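Local coordinates for protein DnaJ homolog subfamily C member 3 (Mus musculus, PDB 3IEG) that acts as a co-chaperone in the unfolded protein response, binding misfolded proteins through its TPR domain, stimulating the ATPase of HSPA8 and restraining the kinase GCN2, at residues F131-D144 with L156-G168. Sequence-based numbering, arbitrary orientation.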
ATOM      1  N   PHE A 131      20.482   3.593   7.139  1.00 40.09           N
ATOM      2  CA  PHE A 131      19.832   2.291   7.114  1.00 39.95           C
ATOM      3  C   PHE A 131      20.790   1.161   7.536  1.00 40.65           C
ATOM      4  O   PHE A 131      20.452   0.359   8.405  1.00 41.18           O
ATOM      5  CB  PHE A 131      19.206   2.018   5.737  1.00 39.07           C
ATOM      6  CG  PHE A 131      18.356   0.792   5.697  1.00 37.65           C
ATOM      7  CD1 PHE A 131      17.012   0.855   6.045  1.00 37.12           C
ATOM      8  CD2 PHE A 131      18.904  -0.440   5.327  1.00 36.31           C
ATOM      9  CE1 PHE A 131      16.210  -0.296   6.017  1.00 36.85           C
ATOM     10  CE2 PHE A 131      18.126  -1.591   5.303  1.00 35.66           C
ATOM     11  CZ  PHE A 131      16.772  -1.520   5.647  1.00 36.77           C
ATOM     12  N   ASP A 132      21.973   1.095   6.938  1.00 41.12           N
ATOM     13  CA  ASP A 132      22.960   0.096   7.340  1.00 41.93           C
ATOM     14  C   ASP A 132      23.305   0.196   8.819  1.00 41.68           C
ATOM     15  O   ASP A 132      23.666  -0.795   9.446  1.00 41.62           O
ATOM     16  CB  ASP A 132      24.241   0.212   6.507  1.00 42.59           C
ATOM     17  CG  ASP A 132      24.085  -0.369   5.102  1.00 45.00           C
ATOM     18  OD1 ASP A 132      23.221  -1.259   4.901  1.00 47.36           O
ATOM     19  OD2 ASP A 132      24.833   0.068   4.193  1.00 48.00           O
ATOM     20  N   GLY A 133      23.200   1.403   9.368  1.00 41.55           N
ATOM     21  CA  GLY A 133      23.482   1.629  10.780  1.00 40.97           C
ATOM     22  C   GLY A 133      22.242   1.467  11.631  1.00 40.77           C
ATOM     23  O   GLY A 133      22.223   1.893  12.785  1.00 41.22           O
ATOM     24  N   ALA A 134      21.208   0.854  11.051  1.00 40.14           N
ATOM     25  CA  ALA A 134      19.921   0.617  11.702  1.00 39.15           C
ATOM     26  C   ALA A 134      19.347   1.861  12.372  1.00 38.83           C
ATOM     27  O   ALA A 134      18.678   1.777  13.407  1.00 38.84           O
ATOM     28  CB  ALA A 134      20.002  -0.553  12.670  1.00 39.08           C
ATOM     29  N   ASP A 135      19.603   3.014  11.772  1.00 38.28           N
ATOM     30  CA  ASP A 135      18.940   4.235  12.199  1.00 38.27           C
ATOM     31  C   ASP A 135      17.796   4.591  11.241  1.00 37.80           C
ATOM     32  O   ASP A 135      17.954   5.422  10.334  1.00 37.50           O
ATOM     33  CB  ASP A 135      19.937   5.382  12.325  1.00 38.48           C
ATOM     34  CG  ASP A 135      19.328   6.606  12.971  1.00 39.48           C
ATOM     35  OD1 ASP A 135      20.093   7.541  13.297  1.00 41.43           O
ATOM     36  OD2 ASP A 135      18.084   6.639  13.142  1.00 39.46           O
ATOM     37  N   TYR A 136      16.641   3.971  11.479  1.00 36.98           N
ATOM     38  CA  TYR A 136      15.543   3.986  10.522  1.00 36.42           C
ATOM     39  C   TYR A 136      14.860   5.327  10.427  1.00 36.72           C
ATOM     40  O   TYR A 136      14.436   5.721   9.339  1.00 36.56           O
ATOM     41  CB  TYR A 136      14.557   2.836  10.790  1.00 35.79           C
ATOM     42  CG  TYR A 136      15.279   1.518  10.799  1.00 34.97           C
ATOM     43  CD1 TYR A 136      15.400   0.764  11.970  1.00 34.78           C
ATOM     44  CD2 TYR A 136      15.917   1.056   9.646  1.00 34.23           C
ATOM     45  CE1 TYR A 136      16.114  -0.444  11.976  1.00 34.19           C
ATOM     46  CE2 TYR A 136      16.632  -0.138   9.639  1.00 33.94           C
ATOM     47  CZ  TYR A 136      16.725  -0.887  10.799  1.00 34.28           C
ATOM     48  OH  TYR A 136      17.435  -2.066  10.765  1.00 33.72           O
ATOM     49  N   THR A 137      14.783   6.049  11.543  1.00 37.12           N
ATOM     50  CA  THR A 137      14.210   7.400  11.505  1.00 37.88           C
ATOM     51  C   THR A 137      15.107   8.400  10.771  1.00 37.63           C
ATOM     52  O   THR A 137      14.613   9.266  10.060  1.00 37.98           O
ATOM     53  CB  THR A 137      13.852   7.948  12.894  1.00 37.82           C
ATOM     54  OG1 THR A 137      14.976   7.801  13.762  1.00 39.89           O
ATOM     55  CG2 THR A 137      12.662   7.204  13.470  1.00 38.78           C
ATOM     56  N   ALA A 138      16.417   8.281  10.936  1.00 37.55           N
ATOM     57  CA  ALA A 138      17.332   9.119  10.167  1.00 37.38           C
ATOM     58  C   ALA A 138      17.179   8.813   8.685  1.00 37.17           C
ATOM     59  O   ALA A 138      17.053   9.725   7.875  1.00 37.26           O
ATOM     60  CB  ALA A 138      18.769   8.902  10.606  1.00 37.52           C
ATOM     61  N   ALA A 139      17.179   7.527   8.342  1.00 36.87           N
ATOM     62  CA  ALA A 139      16.967   7.089   6.971  1.00 36.73           C
ATOM     63  C   ALA A 139      15.691   7.669   6.341  1.00 36.99           C
ATOM     64  O   ALA A 139      15.758   8.210   5.226  1.00 37.07           O
ATOM     65  CB  ALA A 139      16.979   5.582   6.883  1.00 36.50           C
ATOM     66  N   ILE A 140      14.548   7.600   7.039  1.00 36.88           N
ATOM     67  CA  ILE A 140      13.303   8.109   6.445  1.00 37.04           C
ATOM     68  C   ILE A 140      13.457   9.574   6.046  1.00 36.65           C
ATOM     69  O   ILE A 140      13.052   9.965   4.944  1.00 36.96           O
ATOM     70  CB  ILE A 140      11.984   7.868   7.282  1.00 37.30           C
ATOM     71  CG1 ILE A 140      11.751   8.951   8.343  1.00 39.37           C
ATOM     72  CG2 ILE A 140      11.883   6.438   7.859  1.00 37.82           C
ATOM     73  CD1 ILE A 140      10.555   9.867   8.029  1.00 41.70           C
ATOM     74  N   THR A 141      14.076  10.362   6.927  1.00 36.13           N
ATOM     75  CA  THR A 141      14.289  11.792   6.702  1.00 35.50           C
ATOM     76  C   THR A 141      14.947  12.015   5.351  1.00 34.97           C
ATOM     77  O   THR A 141      14.447  12.780   4.531  1.00 34.91           O
ATOM     78  CB  THR A 141      15.142  12.411   7.824  1.00 35.48           C
ATOM     79  OG1 THR A 141      14.396  12.379   9.045  1.00 35.68           O
ATOM     80  CG2 THR A 141      15.515  13.862   7.507  1.00 35.83           C
ATOM     81  N   PHE A 142      16.045  11.307   5.118  1.00 34.48           N
ATOM     82  CA  PHE A 142      16.786  11.427   3.879  1.00 33.92           C
ATOM     83  C   PHE A 142      15.970  10.913   2.706  1.00 33.49           C
ATOM     84  O   PHE A 142      15.946  11.533   1.648  1.00 33.53           O
ATOM     85  CB  PHE A 142      18.118  10.692   3.966  1.00 33.91           C
ATOM     86  CG  PHE A 142      19.038  11.210   5.031  1.00 34.42           C
ATOM     87  CD1 PHE A 142      19.494  10.371   6.037  1.00 35.55           C
ATOM     88  CD2 PHE A 142      19.477  12.529   5.021  1.00 35.66           C
ATOM     89  CE1 PHE A 142      20.369  10.841   7.027  1.00 35.26           C
ATOM     90  CE2 PHE A 142      20.352  13.003   6.008  1.00 34.84           C
ATOM     91  CZ  PHE A 142      20.794  12.157   7.005  1.00 34.49           C
ATOM     92  N   LEU A 143      15.281   9.795   2.891  1.00 33.32           N
ATOM     93  CA  LEU A 143      14.494   9.225   1.800  1.00 32.80           C
ATOM     94  C   LEU A 143      13.332  10.130   1.443  1.00 32.75           C
ATOM     95  O   LEU A 143      12.997  10.272   0.277  1.00 32.68           O
ATOM     96  CB  LEU A 143      14.028   7.804   2.119  1.00 32.63           C
ATOM     97  CG  LEU A 143      15.118   6.730   2.210  1.00 32.08           C
ATOM     98  CD1 LEU A 143      14.624   5.575   3.057  1.00 32.10           C
ATOM     99  CD2 LEU A 143      15.581   6.230   0.852  1.00 30.43           C
ATOM    100  N   ASP A 144      12.739  10.767   2.444  1.00 33.29           N
ATOM    101  CA  ASP A 144      11.683  11.743   2.196  1.00 33.92           C
ATOM    102  C   ASP A 144      12.152  12.793   1.197  1.00 34.21           C
ATOM    103  O   ASP A 144      11.469  13.059   0.211  1.00 34.37           O
ATOM    104  CB  ASP A 144      11.244  12.421   3.494  1.00 34.07           C
ATOM    105  CG  ASP A 144      10.304  11.562   4.323  1.00 35.21           C
ATOM    106  OD1 ASP A 144       9.641  10.644   3.775  1.00 35.11           O
ATOM    107  OD2 ASP A 144      10.225  11.821   5.543  1.00 37.14           O
ATOM    108  N   LEU A 156      14.180   2.827  -3.681  1.00 31.34           N
ATOM    109  CA  LEU A 156      14.301   3.712  -2.522  1.00 30.91           C
ATOM    110  C   LEU A 156      12.970   3.856  -1.813  1.00 31.15           C
ATOM    111  O   LEU A 156      12.920   4.026  -0.605  1.00 31.12           O
ATOM    112  CB  LEU A 156      14.850   5.075  -2.923  1.00 30.76           C
ATOM    113  CG  LEU A 156      16.317   5.102  -3.340  1.00 30.08           C
ATOM    114  CD1 LEU A 156      16.818   6.540  -3.332  1.00 30.02           C
ATOM    115  CD2 LEU A 156      17.172   4.222  -2.427  1.00 29.14           C
ATOM    116  N   ARG A 157      11.897   3.791  -2.591  1.00 31.62           N
ATOM    117  CA  ARG A 157      10.541   3.647  -2.086  1.00 32.06           C
ATOM    118  C   ARG A 157      10.405   2.406  -1.208  1.00 31.96           C
ATOM    119  O   ARG A 157       9.873   2.469  -0.106  1.00 32.05           O
ATOM    120  CB  ARG A 157       9.585   3.493  -3.263  1.00 32.45           C
ATOM    121  CG  ARG A 157       8.175   3.811  -2.946  1.00 33.22           C
ATOM    122  CD  ARG A 157       7.975   5.265  -3.194  1.00 36.20           C
ATOM    123  NE  ARG A 157       6.707   5.709  -2.654  1.00 39.03           N
ATOM    124  CZ  ARG A 157       6.085   6.790  -3.084  1.00 39.17           C
ATOM    125  NH1 ARG A 157       6.636   7.500  -4.055  1.00 39.21           N
ATOM    126  NH2 ARG A 157       4.927   7.144  -2.546  1.00 40.64           N
ATOM    127  N   GLU A 158      10.868   1.274  -1.717  1.00 31.89           N
ATOM    128  CA  GLU A 158      10.812   0.036  -0.965  1.00 32.29           C
ATOM    129  C   GLU A 158      11.712   0.079   0.261  1.00 31.38           C
ATOM    130  O   GLU A 158      11.355  -0.487   1.283  1.00 31.61           O
ATOM    131  CB  GLU A 158      11.156  -1.158  -1.851  1.00 32.20           C
ATOM    132  CG  GLU A 158      10.120  -1.420  -2.943  1.00 33.88           C
ATOM    133  CD  GLU A 158      10.461  -2.623  -3.808  1.00 34.26           C
ATOM    134  OE1 GLU A 158      11.645  -2.800  -4.153  1.00 38.19           O
ATOM    135  OE2 GLU A 158       9.544  -3.402  -4.140  1.00 37.86           O
ATOM    136  N   LEU A 159      12.858   0.754   0.161  1.00 30.59           N
ATOM    137  CA  LEU A 159      13.752   0.927   1.298  1.00 30.05           C
ATOM    138  C   LEU A 159      13.116   1.752   2.415  1.00 29.96           C
ATOM    139  O   LEU A 159      13.275   1.427   3.588  1.00 30.14           O
ATOM    140  CB  LEU A 159      15.081   1.553   0.879  1.00 30.36           C
ATOM    141  CG  LEU A 159      16.115   1.739   2.012  1.00 30.05           C
ATOM    142  CD1 LEU A 159      16.742   0.413   2.413  1.00 29.70           C
ATOM    143  CD2 LEU A 159      17.191   2.718   1.609  1.00 29.40           C
ATOM    144  N   ARG A 160      12.394   2.804   2.053  1.00 29.70           N
ATOM    145  CA  ARG A 160      11.632   3.577   3.026  1.00 30.05           C
ATOM    146  C   ARG A 160      10.554   2.713   3.682  1.00 30.57           C
ATOM    147  O   ARG A 160      10.275   2.860   4.870  1.00 30.73           O
ATOM    148  CB  ARG A 160      10.992   4.807   2.376  1.00 30.01           C
ATOM    149  CG  ARG A 160      10.517   5.852   3.375  1.00 29.38           C
ATOM    150  CD  ARG A 160       9.184   6.423   2.961  1.00 30.09           C
ATOM    151  NE  ARG A 160       9.270   7.777   2.443  1.00 30.64           N
ATOM    152  CZ  ARG A 160       8.450   8.298   1.536  1.00 30.48           C
ATOM    153  NH1 ARG A 160       7.479   7.578   0.992  1.00 29.68           N
ATOM    154  NH2 ARG A 160       8.629   9.550   1.148  1.00 31.93           N
ATOM    155  N   ALA A 161       9.956   1.814   2.906  1.00 30.73           N
ATOM    156  CA  ALA A 161       8.967   0.898   3.441  1.00 31.52           C
ATOM    157  C   ALA A 161       9.591  -0.003   4.514  1.00 32.11           C
ATOM    158  O   ALA A 161       9.017  -0.177   5.592  1.00 31.92           O
ATOM    159  CB  ALA A 161       8.333   0.077   2.326  1.00 31.52           C
ATOM    160  N   GLU A 162      10.778  -0.542   4.226  1.00 32.83           N
ATOM    161  CA  GLU A 162      11.535  -1.308   5.203  1.00 33.46           C
ATOM    162  C   GLU A 162      11.686  -0.499   6.479  1.00 33.61           C
ATOM    163  O   GLU A 162      11.560  -1.039   7.579  1.00 33.64           O
ATOM    164  CB  GLU A 162      12.932  -1.632   4.686  1.00 33.92           C
ATOM    165  CG  GLU A 162      13.134  -2.984   4.035  1.00 36.71           C
ATOM    166  CD  GLU A 162      12.385  -4.110   4.729  1.00 40.19           C
ATOM    167  OE1 GLU A 162      12.761  -4.534   5.856  1.00 41.47           O
ATOM    168  OE2 GLU A 162      11.410  -4.576   4.120  1.00 40.34           O
ATOM    169  N   CYS A 163      11.965   0.795   6.344  1.00 33.58           N
ATOM    170  CA  CYS A 163      12.147   1.623   7.533  1.00 33.90           C
ATOM    171  C   CYS A 163      10.872   1.622   8.342  1.00 33.97           C
ATOM    172  O   CYS A 163      10.894   1.480   9.559  1.00 33.97           O
ATOM    173  CB  CYS A 163      12.522   3.054   7.165  1.00 33.64           C
ATOM    174  SG  CYS A 163      14.174   3.198   6.566  1.00 34.41           S
ATOM    175  N   PHE A 164       9.757   1.760   7.641  1.00 34.35           N
ATOM    176  CA  PHE A 164       8.481   1.868   8.287  1.00 34.74           C
ATOM    177  C   PHE A 164       8.115   0.576   8.988  1.00 35.02           C
ATOM    178  O   PHE A 164       7.603   0.629  10.106  1.00 35.07           O
ATOM    179  CB  PHE A 164       7.392   2.299   7.300  1.00 34.63           C
ATOM    180  CG  PHE A 164       7.386   3.777   7.007  1.00 35.18           C
ATOM    181  CD1 PHE A 164       7.208   4.240   5.704  1.00 35.57           C
ATOM    182  CD2 PHE A 164       7.558   4.714   8.036  1.00 34.79           C
ATOM    183  CE1 PHE A 164       7.205   5.617   5.433  1.00 35.63           C
ATOM    184  CE2 PHE A 164       7.556   6.079   7.769  1.00 34.06           C
ATOM    185  CZ  PHE A 164       7.385   6.532   6.469  1.00 34.29           C
ATOM    186  N   ILE A 165       8.377  -0.577   8.368  1.00 35.16           N
ATOM    187  CA  ILE A 165       8.068  -1.822   9.069  1.00 35.74           C
ATOM    188  C   ILE A 165       8.919  -1.946  10.346  1.00 35.53           C
ATOM    189  O   ILE A 165       8.389  -2.269  11.401  1.00 35.61           O
ATOM    190  CB  ILE A 165       8.053  -3.147   8.196  1.00 36.01           C
ATOM    191  CG1 ILE A 165       9.168  -4.109   8.590  1.00 37.31           C
ATOM    192  CG2 ILE A 165       8.003  -2.889   6.681  1.00 35.76           C
ATOM    193  CD1 ILE A 165      10.458  -3.933   7.764  1.00 41.34           C
ATOM    194  N   LYS A 166      10.210  -1.636  10.253  1.00 35.68           N
ATOM    195  CA  LYS A 166      11.108  -1.664  11.411  1.00 35.77           C
ATOM    196  C   LYS A 166      10.662  -0.681  12.482  1.00 36.09           C
ATOM    197  O   LYS A 166      10.839  -0.918  13.670  1.00 36.09           O
ATOM    198  CB  LYS A 166      12.537  -1.314  11.002  1.00 35.51           C
ATOM    199  CG  LYS A 166      13.238  -2.368  10.187  1.00 34.90           C
ATOM    200  CD  LYS A 166      13.726  -3.512  11.054  1.00 34.42           C
ATOM    201  CE  LYS A 166      14.752  -4.315  10.307  1.00 33.65           C
ATOM    202  NZ  LYS A 166      15.277  -5.412  11.120  1.00 32.56           N
ATOM    203  N   GLU A 167      10.075   0.425  12.057  1.00 36.43           N
ATOM    204  CA  GLU A 167       9.674   1.457  12.987  1.00 37.14           C
ATOM    205  C   GLU A 167       8.311   1.145  13.570  1.00 37.29           C
ATOM    206  O   GLU A 167       7.726   1.972  14.267  1.00 37.62           O
ATOM    207  CB  GLU A 167       9.679   2.813  12.283  1.00 37.37           C
ATOM    208  CG  GLU A 167      10.070   3.988  13.167  1.00 39.67           C
ATOM    209  CD  GLU A 167      11.404   3.809  13.885  1.00 41.87           C
ATOM    210  OE1 GLU A 167      12.328   3.165  13.348  1.00 43.26           O
ATOM    211  OE2 GLU A 167      11.536   4.331  15.006  1.00 44.40           O
ATOM    212  N   GLY A 168       7.809  -0.060  13.291  1.00 37.48           N
ATOM    213  CA  GLY A 168       6.495  -0.484  13.742  1.00 37.19           C
ATOM    214  C   GLY A 168       5.353   0.302  13.112  1.00 37.63           C
ATOM    215  O   GLY A 168       4.358   0.591  13.775  1.00 38.02           O
TER
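Phe131, near the C-terminal end of helix 104-132, lays one ring face over Leu159; beyond the turn, helix 136-144 runs roughly antiparallel (148°) to helix 156-166, joining residues 131-144 of TPR 4 to residues 156-168 of TPR 5. Such stacking of neighbouring helical hairpins builds the TPR superhelix. Leu159 CD1 lies 3.5 Å from the centroid of the Phe131 ring, almost on its normal, a CH-pi contact in which a leucine branch methyl sits over the flat ring. Cys163 SG sits at the edge of the same ring, 3.7 Å from Phe131 CD1.

With CG anti to the carbonyl carbon (chi1 -55°), Tyr136 sets its ring beneath the aliphatic part of Lys166, whose CB is 3.8 Å from the ring centroid; the backbone carbonyl carbon of Ala134 lies over the opposite face. Cys163 SG lies at the edge of the Tyr136 ring, near its plane, a second sulfur-aromatic contact. An alanine in place of Tyr136 is likely to leave the Lys166 methylenes without their aromatic platform and to open a gap beside Cys163 SG.

Ala139, with only a methyl to place, touches Cys163 SG at 3.7 Å through its CB, and the compact cysteine fits as a knob among Phe131, Tyr136, Ala139 and Ile140. Ile140 completes this hole, its CG2 meeting Cys163 CB at 3.5 Å. One turn on, Leu143 is the reciprocal knob, held among Leu156, Leu159, Arg160 and Cys163; its two methyls divide the work, CD2 reaching Leu159 CD2 and CD1 lying 3.6 Å from Arg160 CA.

At the far end of the pairing, Asp144 forms a salt bridge with Arg160, whose NH1 forms another with Asp176 of helix 170-181. Carboxylate and guanidinium planes are 58° apart, and both hydrogen bonds are bent and weak: Asp144 OD1 receives Arg160 NH2 at 3.0 Å and NE at 3.2 Å.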